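Local coordinates for protein tricorn protease (Thermoplasma acidophilum, PDB 1K32) that degrades proteins as a serine peptidase, probably cutting peptides released by the proteasome into shorter fragments, at residues Y217-I222 / Y247-L252; F303-G308 / T621-K626; G747-V752 / G778-D783. One frame throughout, in Å; residues are numbered along the deposited sequence.

Interaction 1 (Y217-I222 / Y247-L252)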
loop_
_atom_site.group_PDB
_atom_site.type_symbol
_atom_site.label_atom_id
_atom_site.label_comp_id
_atom_site.label_asym_id
_atom_site.label_seq_id
_atom_site.Cartn_x
_atom_site.Cartn_y
_atom_site.Cartn_z
ATOM N N TYR A 217 -52.903 48.326 -40.474
ATOM C CA TYR A 217 -52.182 49.261 -39.626
ATOM C C TYR A 217 -50.930 48.574 -39.096
ATOM O O TYR A 217 -50.921 47.358 -38.844
ATOM C CB TYR A 217 -53.065 49.743 -38.477
ATOM C CG TYR A 217 -54.195 50.634 -38.937
ATOM C CD1 TYR A 217 -55.313 50.102 -39.588
ATOM C CD2 TYR A 217 -54.134 52.012 -38.746
ATOM C CE1 TYR A 217 -56.339 50.925 -40.033
ATOM C CE2 TYR A 217 -55.144 52.843 -39.185
ATOM C CZ TYR A 217 -56.246 52.300 -39.829
ATOM O OH TYR A 217 -57.243 53.143 -40.266
ATOM N N PHE A 218 -49.862 49.353 -38.944
ATOM C CA PHE A 218 -48.597 48.809 -38.480
ATOM C C PHE A 218 -47.683 49.902 -37.957
ATOM O O PHE A 218 -48.012 51.096 -38.008
ATOM C CB PHE A 218 -47.901 48.057 -39.624
ATOM C CG PHE A 218 -47.695 48.887 -40.861
ATOM C CD1 PHE A 218 -46.624 49.767 -40.959
ATOM C CD2 PHE A 218 -48.595 48.805 -41.924
ATOM C CE1 PHE A 218 -46.451 50.560 -42.107
ATOM C CE2 PHE A 218 -48.433 49.585 -43.069
ATOM C CZ PHE A 218 -47.356 50.470 -43.160
ATOM N N ILE A 219 -46.516 49.490 -37.484
ATOM C CA ILE A 219 -45.559 50.431 -36.940
ATOM C C ILE A 219 -44.239 50.454 -37.696
ATOM O O ILE A 219 -43.727 49.405 -38.110
ATOM C CB ILE A 219 -45.266 50.103 -35.457
ATOM C CG1 ILE A 219 -46.538 50.279 -34.621
ATOM C CG2 ILE A 219 -44.122 50.987 -34.936
ATOM C CD1 ILE A 219 -46.409 49.774 -33.199
ATOM N N THR A 220 -43.694 51.659 -37.889
ATOM C CA THR A 220 -42.388 51.810 -38.534
ATOM C C THR A 220 -41.795 53.171 -38.212
ATOM O O THR A 220 -42.505 54.080 -37.800
ATOM C CB THR A 220 -42.446 51.608 -40.062
ATOM O OG1 THR A 220 -41.110 51.471 -40.563
ATOM C CG2 THR A 220 -43.119 52.775 -40.745
ATOM N N ASP A 221 -40.491 53.313 -38.374
ATOM C CA ASP A 221 -39.853 54.584 -38.061
ATOM C C ASP A 221 -39.223 55.230 -39.290
ATOM O O ASP A 221 -38.178 55.878 -39.205
ATOM C CB ASP A 221 -38.809 54.388 -36.954
ATOM C CG ASP A 221 -37.727 53.387 -37.333
ATOM O OD1 ASP A 221 -36.923 53.015 -36.452
ATOM O OD2 ASP A 221 -37.671 52.974 -38.509
ATOM N N ILE A 222 -39.887 55.075 -40.431
ATOM C CA ILE A 222 -39.372 55.628 -41.673
ATOM C C ILE A 222 -39.162 57.139 -41.621
ATOM O O ILE A 222 -38.382 57.680 -42.399
ATOM C CB ILE A 222 -40.295 55.301 -42.850
ATOM C CG1 ILE A 222 -39.615 55.711 -44.158
ATOM C CG2 ILE A 222 -41.633 56.001 -42.663
ATOM C CD1 ILE A 222 -40.263 55.161 -45.391
ATOM N N TYR A 247 -41.574 58.051 -26.498
ATOM C CA TYR A 247 -41.153 56.653 -26.598
ATOM C C TYR A 247 -41.815 56.008 -27.805
ATOM O O TYR A 247 -42.900 56.415 -28.213
ATOM C CB TYR A 247 -41.522 55.864 -25.339
ATOM C CG TYR A 247 -41.016 56.468 -24.046
ATOM C CD1 TYR A 247 -41.807 57.345 -23.301
ATOM C CD2 TYR A 247 -39.750 56.154 -23.556
ATOM C CE1 TYR A 247 -41.348 57.891 -22.086
ATOM C CE2 TYR A 247 -39.279 56.694 -22.348
ATOM C CZ TYR A 247 -40.085 57.556 -21.621
ATOM O OH TYR A 247 -39.643 58.058 -20.419
ATOM N N TYR A 248 -41.144 55.015 -28.382
ATOM C CA TYR A 248 -41.659 54.295 -29.544
ATOM C C TYR A 248 -42.895 53.472 -29.190
ATOM O O TYR A 248 -42.961 52.873 -28.117
ATOM C CB TYR A 248 -40.605 53.331 -30.099
ATOM C CG TYR A 248 -39.568 53.932 -31.011
ATOM C CD1 TYR A 248 -38.864 55.078 -30.646
ATOM C CD2 TYR A 248 -39.268 53.333 -32.232
ATOM C CE1 TYR A 248 -37.881 55.613 -31.483
ATOM C CE2 TYR A 248 -38.291 53.852 -33.073
ATOM C CZ TYR A 248 -37.602 54.994 -32.694
ATOM O OH TYR A 248 -36.642 55.507 -33.537
ATOM N N PRO A 249 -43.895 53.454 -30.081
ATOM C CA PRO A 249 -45.115 52.680 -29.845
ATOM C C PRO A 249 -44.759 51.212 -30.130
ATOM O O PRO A 249 -43.867 50.925 -30.937
ATOM C CB PRO A 249 -46.090 53.258 -30.870
ATOM C CG PRO A 249 -45.183 53.542 -32.045
ATOM C CD PRO A 249 -43.985 54.204 -31.350
ATOM N N ARG A 250 -45.439 50.284 -29.469
ATOM C CA ARG A 250 -45.132 48.872 -29.671
ATOM C C ARG A 250 -46.337 47.969 -29.532
ATOM O O ARG A 250 -47.306 48.290 -28.835
ATOM C CB ARG A 250 -44.131 48.367 -28.614
ATOM C CG ARG A 250 -42.795 49.060 -28.537
ATOM C CD ARG A 250 -41.947 48.795 -29.764
ATOM N NE ARG A 250 -40.714 49.556 -29.676
ATOM C CZ ARG A 250 -39.849 49.704 -30.666
ATOM N NH1 ARG A 250 -38.756 50.428 -30.469
ATOM N NH2 ARG A 250 -40.081 49.134 -31.845
ATOM N N HIS A 251 -46.251 46.824 -30.202
ATOM C CA HIS A 251 -47.262 45.799 -30.041
ATOM C C HIS A 251 -48.703 46.191 -30.362
ATOM O O HIS A 251 -49.538 46.183 -29.472
ATOM C CB HIS A 251 -47.168 45.334 -28.581
ATOM C CG HIS A 251 -47.665 43.943 -28.333
ATOM N ND1 HIS A 251 -46.899 42.825 -28.581
ATOM C CD2 HIS A 251 -48.822 43.496 -27.788
ATOM C CE1 HIS A 251 -47.560 41.748 -28.194
ATOM N NE2 HIS A 251 -48.729 42.128 -27.708
ATOM N N LEU A 252 -49.003 46.545 -31.609
ATOM C CA LEU A 252 -50.388 46.877 -31.970
ATOM C C LEU A 252 -51.257 45.613 -31.943
ATOM O O LEU A 252 -50.809 44.535 -32.312
ATOM C CB LEU A 252 -50.479 47.439 -33.394
ATOM C CG LEU A 252 -49.731 48.707 -33.777
ATOM C CD1 LEU A 252 -50.198 49.119 -35.157
ATOM C CD2 LEU A 252 -49.997 49.817 -32.762
#
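Asp-221 OD1 accepts a hydrogen bond from the backbone N of Gly-178 and also lies against the edge of the Tyr-248 ring, 3.7 Å from Tyr-248 CE2. The oxygen lies near the ring plane, at the rim where ring C-H groups carry partial positive charge, and the carboxylate stands almost upright to the ring, their planes 84° apart. The carboxyl group is carried there by a first torsion that sets CG between the backbone N and the carbonyl carbon (chi1 59°). Outside the two segments, Tyr-248 also meets Lys-177 in a cation-pi contact and the ring of Phe-225.

The rest of the interface is aliphatic and centres on Ile-219. Its CG2 branch touches Pro-249 CG at 4.0 Å, the two side chains running past each other in opposite directions. The other branch reaches further, and its CD1 comes within 3.5 Å of Leu-252 CG and 3.6 Å of Pro-249 O. Leu-252 rests its own CD1 against the backbone of 217-222, 3.7 Å from Phe-218 CA. Arg-250 points away from this seam, forming salt bridges with Glu-711 and Glu-172.

The strands 217-220 and 249-252 run roughly antiparallel, but their axes are 7.7 Å apart at closest, too far for backbone pairing. They belong to successive four-stranded blades of the six-bladed beta-propeller, which therefore meet here through side chains. Pro-249 O, buried against Ile-219 CD1, has no polar partner in the model. The junction thus draws its cohesion chiefly from apolar burial, with the weakly polar carboxylate-to-ring-edge contact at one end.

Interaction 2 (F303-G308 / T621-K626)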
loop_
_atom_site.group_PDB
_atom_site.type_symbol
_atom_site.label_atom_id
_atom_site.label_comp_id
_atom_site.label_asym_id
_atom_site.label_seq_id
_atom_site.Cartn_x
_atom_site.Cartn_y
_atom_site.Cartn_z
ATOM N N PHE A 303 -12.506 34.706 -7.037
ATOM C CA PHE A 303 -12.336 34.048 -5.739
ATOM C C PHE A 303 -10.833 34.114 -5.469
ATOM O O PHE A 303 -10.039 33.884 -6.368
ATOM C CB PHE A 303 -12.836 32.600 -5.780
ATOM C CG PHE A 303 -12.097 31.718 -6.737
ATOM C CD1 PHE A 303 -10.948 31.044 -6.339
ATOM C CD2 PHE A 303 -12.552 31.559 -8.043
ATOM C CE1 PHE A 303 -10.265 30.222 -7.230
ATOM C CE2 PHE A 303 -11.877 30.739 -8.941
ATOM C CZ PHE A 303 -10.731 30.069 -8.534
ATOM N N SER A 304 -10.434 34.445 -4.248
ATOM C CA SER A 304 -9.005 34.579 -3.963
ATOM C C SER A 304 -8.593 34.180 -2.539
ATOM O O SER A 304 -9.349 34.350 -1.591
ATOM C CB SER A 304 -8.603 36.035 -4.233
ATOM O OG SER A 304 -7.225 36.160 -4.525
ATOM N N PRO A 305 -7.376 33.643 -2.373
ATOM C CA PRO A 305 -6.915 33.243 -1.038
ATOM C C PRO A 305 -6.353 34.402 -0.226
ATOM O O PRO A 305 -5.694 35.288 -0.767
ATOM C CB PRO A 305 -5.852 32.202 -1.342
ATOM C CG PRO A 305 -5.238 32.739 -2.597
ATOM C CD PRO A 305 -6.450 33.150 -3.409
ATOM N N LEU A 306 -6.633 34.386 1.072
ATOM C CA LEU A 306 -6.151 35.408 1.995
ATOM C C LEU A 306 -5.330 34.695 3.062
ATOM O O LEU A 306 -5.311 33.464 3.115
ATOM C CB LEU A 306 -7.324 36.133 2.667
ATOM C CG LEU A 306 -8.354 36.829 1.770
ATOM C CD1 LEU A 306 -9.456 37.428 2.636
ATOM C CD2 LEU A 306 -7.677 37.906 0.928
ATOM N N ASP A 307 -4.662 35.466 3.913
ATOM C CA ASP A 307 -3.851 34.897 4.979
ATOM C C ASP A 307 -4.757 34.231 6.015
ATOM O O ASP A 307 -5.969 34.447 6.032
ATOM C CB ASP A 307 -3.022 35.994 5.660
ATOM C CG ASP A 307 -2.032 36.662 4.716
ATOM O OD1 ASP A 307 -1.307 37.575 5.166
ATOM O OD2 ASP A 307 -1.969 36.284 3.529
ATOM N N GLY A 308 -4.164 33.421 6.884
ATOM C CA GLY A 308 -4.946 32.755 7.907
ATOM C C GLY A 308 -5.940 31.743 7.369
ATOM O O GLY A 308 -6.880 31.371 8.073
ATOM N N THR A 621 -0.550 28.213 -0.575
ATOM C CA THR A 621 -1.899 27.738 -0.837
ATOM C C THR A 621 -2.366 27.925 -2.274
ATOM O O THR A 621 -2.092 28.938 -2.904
ATOM C CB THR A 621 -2.902 28.428 0.089
ATOM O OG1 THR A 621 -2.439 28.325 1.441
ATOM C CG2 THR A 621 -4.281 27.763 -0.025
ATOM N N VAL A 622 -3.090 26.931 -2.774
ATOM C CA VAL A 622 -3.621 26.960 -4.129
ATOM C C VAL A 622 -5.146 26.877 -4.096
ATOM O O VAL A 622 -5.715 26.069 -3.370
ATOM C CB VAL A 622 -3.112 25.758 -4.960
ATOM C CG1 VAL A 622 -3.621 25.861 -6.394
ATOM C CG2 VAL A 622 -1.599 25.703 -4.927
ATOM N N MET A 623 -5.799 27.736 -4.867
ATOM C CA MET A 623 -7.251 27.707 -4.961
ATOM C C MET A 623 -7.561 27.389 -6.415
ATOM O O MET A 623 -6.932 27.934 -7.324
ATOM C CB MET A 623 -7.866 29.059 -4.600
ATOM C CG MET A 623 -7.814 29.412 -3.125
ATOM S SD MET A 623 -8.941 30.766 -2.784
ATOM C CE MET A 623 -10.498 29.901 -2.848
ATOM N N VAL A 624 -8.511 26.495 -6.642
ATOM C CA VAL A 624 -8.866 26.157 -8.010
ATOM C C VAL A 624 -10.362 26.024 -8.175
ATOM O O VAL A 624 -11.100 25.845 -7.205
ATOM C CB VAL A 624 -8.234 24.812 -8.472
ATOM C CG1 VAL A 624 -6.716 24.893 -8.429
ATOM C CG2 VAL A 624 -8.746 23.667 -7.605
ATOM N N ARG A 625 -10.789 26.132 -9.424
ATOM C CA ARG A 625 -12.174 25.953 -9.808
ATOM C C ARG A 625 -12.053 24.691 -10.666
ATOM O O ARG A 625 -11.115 24.567 -11.462
ATOM C CB ARG A 625 -12.653 27.130 -10.660
ATOM C CG ARG A 625 -13.936 26.873 -11.437
ATOM C CD ARG A 625 -15.175 27.155 -10.629
ATOM N NE ARG A 625 -15.295 28.574 -10.300
ATOM C CZ ARG A 625 -16.268 29.080 -9.551
ATOM N NH1 ARG A 625 -16.301 30.382 -9.293
ATOM N NH2 ARG A 625 -17.208 28.280 -9.064
ATOM N N LYS A 626 -12.958 23.740 -10.477
ATOM C CA LYS A 626 -12.912 22.522 -11.265
ATOM C C LYS A 626 -14.070 22.492 -12.252
ATOM O O LYS A 626 -14.930 23.372 -12.235
ATOM C CB LYS A 626 -12.935 21.291 -10.354
ATOM C CG LYS A 626 -11.708 21.201 -9.465
ATOM C CD LYS A 626 -11.570 19.855 -8.783
ATOM C CE LYS A 626 -10.325 19.842 -7.900
ATOM N NZ LYS A 626 -10.022 18.503 -7.367
#
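Met-623 fills the gap between Phe-303 and Pro-305, touching both along its length. Its CB meets the rim of the Phe-303 ring in the ring plane, 3.7 Å from CE1. Beyond it the sulfur turns toward the proline, with SD 3.5 Å from Pro-305 CD and 3.3 Å from Pro-305 N, a tertiary amide nitrogen with no hydrogen to donate. A bend at the last torsion (chi3 75°) then brings the methyl back to the aromatic side, where CE lies 3.7 Å from Phe-303 CD1. The sulfur is 5.5 Å from the centroid of the Phe-303 ring and practically in its plane, a Met-aromatic contact made at the edge.

At the far side of the ring, Arg-625 takes over. Its CB is 4.1 Å from Phe-303 CE2, and its chain, folded at chi2 and chi3, carries NH1 to 4.1 Å from Phe-303 CD2. The guanidinium plane is turned 87° from the ring, so the two do not stack. NH2 is hydrogen-bonded to the carbonyl of Gly-629, which anchors the group, whereas the cation-pi partner of Phe-303 is Arg-614.

Further out, backbone bonds position both sides: Met-623 pairs with Arg-614 and Val-624 with Tyr-632, while Ser-304 pairs with Ala-312. Strand 300-305 is the first strand of the opening blade of the seven-bladed beta-propeller, and 621-626 is the second strand of its last blade. The contact therefore helps close the ring between blades distant in sequence. Each sheet is made of consecutive strands, without the strand exchange of a Velcro closure. Asp-612 of strand 612-615 flanks Phe-303 and Arg-625, and Ile-631 of strand 631-635 supports Met-623 from the other neighbouring strand.

Interaction 3 (G747-V752 / G778-D783)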
loop_
_atom_site.group_PDB
_atom_site.type_symbol
_atom_site.label_atom_id
_atom_site.label_comp_id
_atom_site.label_asym_id
_atom_site.label_seq_id
_atom_site.Cartn_x
_atom_site.Cartn_y
_atom_site.Cartn_z
ATOM N N GLY A 747 -56.847 9.754 -37.811
ATOM C CA GLY A 747 -57.895 8.991 -37.167
ATOM C C GLY A 747 -57.634 9.093 -35.678
ATOM O O GLY A 747 -57.534 10.191 -35.131
ATOM N N ASP A 748 -57.492 7.962 -35.006
ATOM C CA ASP A 748 -57.239 8.006 -33.570
ATOM C C ASP A 748 -55.788 7.635 -33.250
ATOM O O ASP A 748 -55.430 7.452 -32.092
ATOM C CB ASP A 748 -58.156 7.026 -32.867
ATOM C CG ASP A 748 -57.756 5.605 -33.136
ATOM O OD1 ASP A 748 -57.725 5.232 -34.328
ATOM O OD2 ASP A 748 -57.452 4.876 -32.169
ATOM N N HIS A 749 -54.963 7.517 -34.283
ATOM C CA HIS A 749 -53.564 7.153 -34.109
ATOM C C HIS A 749 -52.602 8.145 -34.733
ATOM O O HIS A 749 -52.896 8.757 -35.761
ATOM C CB HIS A 749 -53.281 5.793 -34.751
ATOM C CG HIS A 749 -53.872 4.629 -34.023
ATOM N ND1 HIS A 749 -53.384 4.182 -32.814
ATOM C CD2 HIS A 749 -54.877 3.788 -34.359
ATOM C CE1 HIS A 749 -54.060 3.110 -32.439
ATOM N NE2 HIS A 749 -54.972 2.850 -33.359
ATOM N N TYR A 750 -51.442 8.285 -34.105
ATOM C CA TYR A 750 -50.401 9.144 -34.637
ATOM C C TYR A 750 -49.574 8.278 -35.567
ATOM O O TYR A 750 -49.184 7.164 -35.196
ATOM C CB TYR A 750 -49.459 9.664 -33.546
ATOM C CG TYR A 750 -49.986 10.800 -32.710
ATOM C CD1 TYR A 750 -50.381 10.587 -31.390
ATOM C CD2 TYR A 750 -50.061 12.097 -33.224
ATOM C CE1 TYR A 750 -50.830 11.624 -30.601
ATOM C CE2 TYR A 750 -50.509 13.155 -32.432
ATOM C CZ TYR A 750 -50.888 12.906 -31.121
ATOM O OH TYR A 750 -51.291 13.929 -30.306
ATOM N N VAL A 751 -49.316 8.780 -36.770
ATOM C CA VAL A 751 -48.482 8.071 -37.730
ATOM C C VAL A 751 -47.185 8.873 -37.874
ATOM O O VAL A 751 -47.201 10.110 -37.819
ATOM C CB VAL A 751 -49.159 7.975 -39.117
ATOM C CG1 VAL A 751 -49.435 9.365 -39.661
ATOM C CG2 VAL A 751 -48.265 7.215 -40.087
ATOM N N VAL A 752 -46.063 8.181 -38.025
ATOM C CA VAL A 752 -44.788 8.864 -38.213
ATOM C C VAL A 752 -44.794 9.381 -39.648
ATOM O O VAL A 752 -44.566 8.625 -40.592
ATOM C CB VAL A 752 -43.599 7.910 -38.021
ATOM C CG1 VAL A 752 -42.288 8.639 -38.323
ATOM C CG2 VAL A 752 -43.593 7.382 -36.603
ATOM N N GLY A 778 -44.180 5.949 -41.794
ATOM C CA GLY A 778 -45.400 5.218 -42.089
ATOM C C GLY A 778 -45.922 4.413 -40.916
ATOM O O GLY A 778 -47.100 4.067 -40.881
ATOM N N TYR A 779 -45.053 4.113 -39.956
ATOM C CA TYR A 779 -45.449 3.358 -38.774
ATOM C C TYR A 779 -46.408 4.136 -37.879
ATOM O O TYR A 779 -46.374 5.367 -37.824
ATOM C CB TYR A 779 -44.216 2.967 -37.950
ATOM C CG TYR A 779 -43.500 1.732 -38.439
ATOM C CD1 TYR A 779 -43.831 0.466 -37.949
ATOM C CD2 TYR A 779 -42.512 1.822 -39.410
ATOM C CE1 TYR A 779 -43.191 -0.679 -38.422
ATOM C CE2 TYR A 779 -41.865 0.682 -39.893
ATOM C CZ TYR A 779 -42.210 -0.561 -39.395
ATOM O OH TYR A 779 -41.575 -1.677 -39.881
ATOM N N LEU A 780 -47.268 3.403 -37.181
ATOM C CA LEU A 780 -48.209 4.005 -36.252
ATOM C C LEU A 780 -47.619 3.843 -34.863
ATOM O O LEU A 780 -47.099 2.780 -34.528
ATOM C CB LEU A 780 -49.562 3.286 -36.287
ATOM C CG LEU A 780 -50.341 3.243 -37.595
ATOM C CD1 LEU A 780 -51.686 2.561 -37.349
ATOM C CD2 LEU A 780 -50.543 4.654 -38.109
ATOM N N ILE A 781 -47.688 4.896 -34.058
ATOM C CA ILE A 781 -47.181 4.825 -32.697
ATOM C C ILE A 781 -48.355 4.396 -31.820
ATOM O O ILE A 781 -49.374 5.067 -31.757
ATOM C CB ILE A 781 -46.604 6.188 -32.261
ATOM C CG1 ILE A 781 -45.319 6.445 -33.050
ATOM C CG2 ILE A 781 -46.327 6.209 -30.762
ATOM C CD1 ILE A 781 -44.467 7.567 -32.513
ATOM N N GLU A 782 -48.218 3.252 -31.166
ATOM C CA GLU A 782 -49.286 2.722 -30.324
ATOM C C GLU A 782 -49.245 3.270 -28.908
ATOM O O GLU A 782 -50.274 3.653 -28.349
ATOM C CB GLU A 782 -49.194 1.193 -30.263
ATOM C CG GLU A 782 -49.363 0.498 -31.602
ATOM C CD GLU A 782 -50.786 0.549 -32.098
ATOM O OE1 GLU A 782 -51.042 0.097 -33.232
ATOM O OE2 GLU A 782 -51.655 1.039 -31.348
ATOM N N ASP A 783 -48.053 3.292 -28.324
ATOM C CA ASP A 783 -47.893 3.769 -26.962
ATOM C C ASP A 783 -46.445 4.019 -26.582
ATOM O O ASP A 783 -45.516 3.574 -27.251
ATOM C CB ASP A 783 -48.506 2.768 -25.974
ATOM C CG ASP A 783 -48.123 1.334 -26.284
ATOM O OD1 ASP A 783 -48.841 0.684 -27.075
ATOM O OD2 ASP A 783 -47.099 0.860 -25.752
#
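His-749 extends along the neighbouring segment from Leu-780 to Glu-782. CB lies 4.4 Å from Leu-780 CD1, a loose apolar touch. Further along, ND1 passes the carbonyl oxygen of Ile-781 at 4.2 Å, and at the tip CE1 comes to 3.4 Å from Glu-782 OE2. The ring and the carboxylate are strongly inclined, 77° apart, and the approach is through carbon rather than a ring nitrogen. Glu-782 bends at chi2 to bring its acid group up to the histidine, and its other oxygen, OE1, is hydrogen-bonded to Ser-812 OG. One face of the imidazole also carries Asp-748 OD2, placed toward the rim.

The backbones themselves join in the antiparallel sheet of the PDZ domain, where 749-755 and 780-784 are adjacent strands. Ile-781 N donates to Tyr-750 O at 2.9 Å, and Val-752 N to Tyr-779 O at 2.8 Å. A third bond, from Gly-778 N to Val-752 O, extends the pairing into the loop that precedes strand 780-784. Val-751 and Leu-780 form a non-hydrogen-bonded pair between them, and on their face of the sheet Leu-780 CD2 rests 3.7 Å from Val-751 CB. On the opposite face, Val-752 CG2 meets Ile-781 CG1 at 4.1 Å, and Phe-743 and Leu-811 of the flanking strands pack against Ile-781. The Tyr-750 hydroxyl is hydrogen-bonded instead to Ile-144 O.

In the fold
Interactions 1 and 2 are buried seams between propeller blades, one in the six-bladed and one in the seven-bladed propeller, on opposite sides of the chain's centre and about 53 Å apart between their centres. Interaction 1 joins blades that follow each other in sequence, whereas interaction 2 brings together the first and last. Both rely on side chains meeting between separate sheets, mainly aliphatic in the former, with a methionine set between a phenylalanine and a proline in the latter. Interaction 3 differs in kind: its strands share one sheet of the PDZ domain, main-chain hydrogen bonds carry it, and it is only partly buried, with polar, ionisable side chains at one end. None of the three touches another.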